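CCHC-type domain-containing protein (Trypanosoma brucei brucei, PDB 7C45) probably acts as a 3'-5' RNA exonuclease that trims guide RNAs, with an RNase D-type catalytic domain and two zinc knuckles. Local coordinates at residues 220-225 against 234-239. Numbering follows the deposited sequence.
Sequences AQYVEH and TEADAT
Tyr222 donates a hydrogen bond from OH to Asp237 OD1 at 2.6 Å, received on the syn lone pair of the carboxylate. The phenol side chain meets that of Asp237 nearly crosswise, the ring and carboxylate planes inclined by 52°. Tyr222 reaches the loop because, with chi1 at -85°, its ring is trans to C and on the N side, which swings the phenol out from helix 212-226. About one helical turn after Tyr222, His225 offers one face of its imidazole to Ala236 CB, 3.6 Å from the ring centroid and nearly on the ring normal, a CH-pi contact. The same methyl lies 4.1 Å from Tyr222 CE1, so it packs between the two rings. Around this first shell, Asp237 OD1 also accepts a hydrogen bond from the backbone N-H of Asn244, while OD2 makes salt bridges with Arg104 and Arg141. Trp247 of helix 245-251 meets the Tyr222 ring edge-to-face and touches Ala236. Tyr226 OH hydrogen-bonds the backbone N of Ala236 and Glu235 OE1. The contact thus joins the loop 234-239 to the C-terminal part of helix 212-226, which precedes it. With two arginines, the Tyr222 hydroxyl and the Asn244 N-H converging on it, the buried Asp237 carboxylate is probably held ionised.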
loop_
_atom_site.group_PDB
_atom_site.type_symbol
_atom_site.label_atom_id
_atom_site.label_comp_id
_atom_site.label_asym_id
_atom_site.label_seq_id
_atom_site.Cartn_x
_atom_site.Cartn_y
_atom_site.Cartn_z
ATOM N N ALA A 220 -11.879 6.862 2.441
ATOM C CA ALA A 220 -12.582 7.916 1.712
ATOM C C ALA A 220 -12.301 9.281 2.317
ATOM O O ALA A 220 -12.232 10.276 1.593
ATOM C CB ALA A 220 -14.081 7.668 1.689
ATOM N N GLN A 221 -12.147 9.344 3.641
ATOM C CA GLN A 221 -11.786 10.604 4.281
ATOM C C GLN A 221 -10.414 11.078 3.814
ATOM O O GLN A 221 -10.200 12.274 3.611
ATOM C CB GLN A 221 -11.800 10.433 5.800
ATOM C CG GLN A 221 -11.518 11.708 6.593
ATOM C CD GLN A 221 -12.497 12.814 6.253
ATOM O OE1 GLN A 221 -12.137 13.794 5.597
ATOM N NE2 GLN A 221 -13.747 12.653 6.677
ATOM N N TYR A 222 -9.462 10.157 3.692
ATOM C CA TYR A 222 -8.137 10.518 3.183
ATOM C C TYR A 222 -8.216 11.026 1.752
ATOM O O TYR A 222 -7.522 11.990 1.387
ATOM C CB TYR A 222 -7.190 9.326 3.282
ATOM C CG TYR A 222 -6.566 9.252 4.638
ATOM C CD1 TYR A 222 -5.538 10.112 4.989
ATOM C CD2 TYR A 222 -7.018 8.342 5.579
ATOM C CE1 TYR A 222 -4.988 10.085 6.258
ATOM C CE2 TYR A 222 -6.469 8.302 6.856
ATOM C CZ TYR A 222 -5.450 9.170 7.191
ATOM O OH TYR A 222 -4.897 9.155 8.459
ATOM N N VAL A 223 -9.056 10.396 0.925
ATOM C CA VAL A 223 -9.179 10.866 -0.456
ATOM C C VAL A 223 -9.825 12.251 -0.487
ATOM O O VAL A 223 -9.432 13.112 -1.270
ATOM C CB VAL A 223 -9.943 9.843 -1.321
ATOM C CG1 VAL A 223 -10.132 10.376 -2.747
ATOM C CG2 VAL A 223 -9.171 8.527 -1.384
ATOM N N GLU A 224 -10.815 12.495 0.376
ATOM C CA GLU A 224 -11.400 13.832 0.448
ATOM C C GLU A 224 -10.360 14.868 0.838
ATOM O O GLU A 224 -10.384 16.005 0.358
ATOM C CB GLU A 224 -12.546 13.850 1.455
ATOM C CG GLU A 224 -13.799 13.141 0.988
ATOM C CD GLU A 224 -14.434 13.831 -0.202
ATOM O OE1 GLU A 224 -14.765 15.036 -0.090
ATOM O OE2 GLU A 224 -14.585 13.166 -1.249
ATOM N N HIS A 225 -9.461 14.504 1.741
ATOM C CA HIS A 225 -8.468 15.447 2.242
ATOM C C HIS A 225 -7.400 15.743 1.188
ATOM O O HIS A 225 -6.978 16.897 1.032
ATOM C CB HIS A 225 -7.832 14.881 3.510
ATOM C CG HIS A 225 -7.035 15.875 4.291
ATOM N ND1 HIS A 225 -5.754 16.249 3.942
ATOM C CD2 HIS A 225 -7.345 16.579 5.407
ATOM C CE1 HIS A 225 -5.309 17.134 4.816
ATOM N NE2 HIS A 225 -6.257 17.357 5.706
ATOM N N THR A 234 -2.292 21.591 4.630
ATOM C CA THR A 234 -2.140 21.062 5.977
ATOM C C THR A 234 -2.349 19.562 5.908
ATOM O O THR A 234 -3.384 19.109 5.423
ATOM C CB THR A 234 -3.166 21.704 6.907
ATOM O OG1 THR A 234 -2.903 23.099 6.983
ATOM C CG2 THR A 234 -3.126 21.097 8.298
ATOM N N GLU A 235 -1.366 18.800 6.365
ATOM C CA GLU A 235 -1.482 17.349 6.337
ATOM C C GLU A 235 -2.571 16.851 7.287
ATOM O O GLU A 235 -2.867 17.469 8.306
ATOM C CB GLU A 235 -0.149 16.720 6.717
ATOM C CG GLU A 235 0.934 16.941 5.681
ATOM C CD GLU A 235 0.612 16.259 4.358
ATOM O OE1 GLU A 235 0.472 15.023 4.344
ATOM O OE2 GLU A 235 0.541 16.951 3.328
ATOM N N ALA A 236 -3.145 15.692 6.959
ATOM C CA ALA A 236 -4.176 15.127 7.823
ATOM C C ALA A 236 -3.575 14.417 9.022
ATOM O O ALA A 236 -4.246 14.263 10.046
ATOM C CB ALA A 236 -5.051 14.146 7.035
ATOM N N ASP A 237 -2.335 13.966 8.900
ATOM C CA ASP A 237 -1.647 13.244 9.953
ATOM C C ASP A 237 -0.565 14.130 10.555
ATOM O O ASP A 237 0.084 14.897 9.842
ATOM C CB ASP A 237 -1.050 11.949 9.398
ATOM C CG ASP A 237 -2.114 11.044 8.772
ATOM O OD1 ASP A 237 -3.216 10.899 9.356
ATOM O OD2 ASP A 237 -1.830 10.493 7.698
ATOM N N ALA A 238 -0.379 14.029 11.876
ATOM C CA ALA A 238 0.530 14.958 12.555
ATOM C C ALA A 238 1.985 14.769 12.121
ATOM O O ALA A 238 2.768 15.730 12.163
ATOM C CB ALA A 238 0.398 14.805 14.067
ATOM N N THR A 239 2.360 13.559 11.730
ATOM C CA THR A 239 3.647 13.213 11.146
ATOM C C THR A 239 3.403 12.211 10.047
ATOM O O THR A 239 2.406 11.468 10.074
ATOM C CB THR A 239 4.624 12.605 12.172
ATOM O OG1 THR A 239 4.080 11.385 12.703
ATOM C CG2 THR A 239 4.903 13.558 13.302
#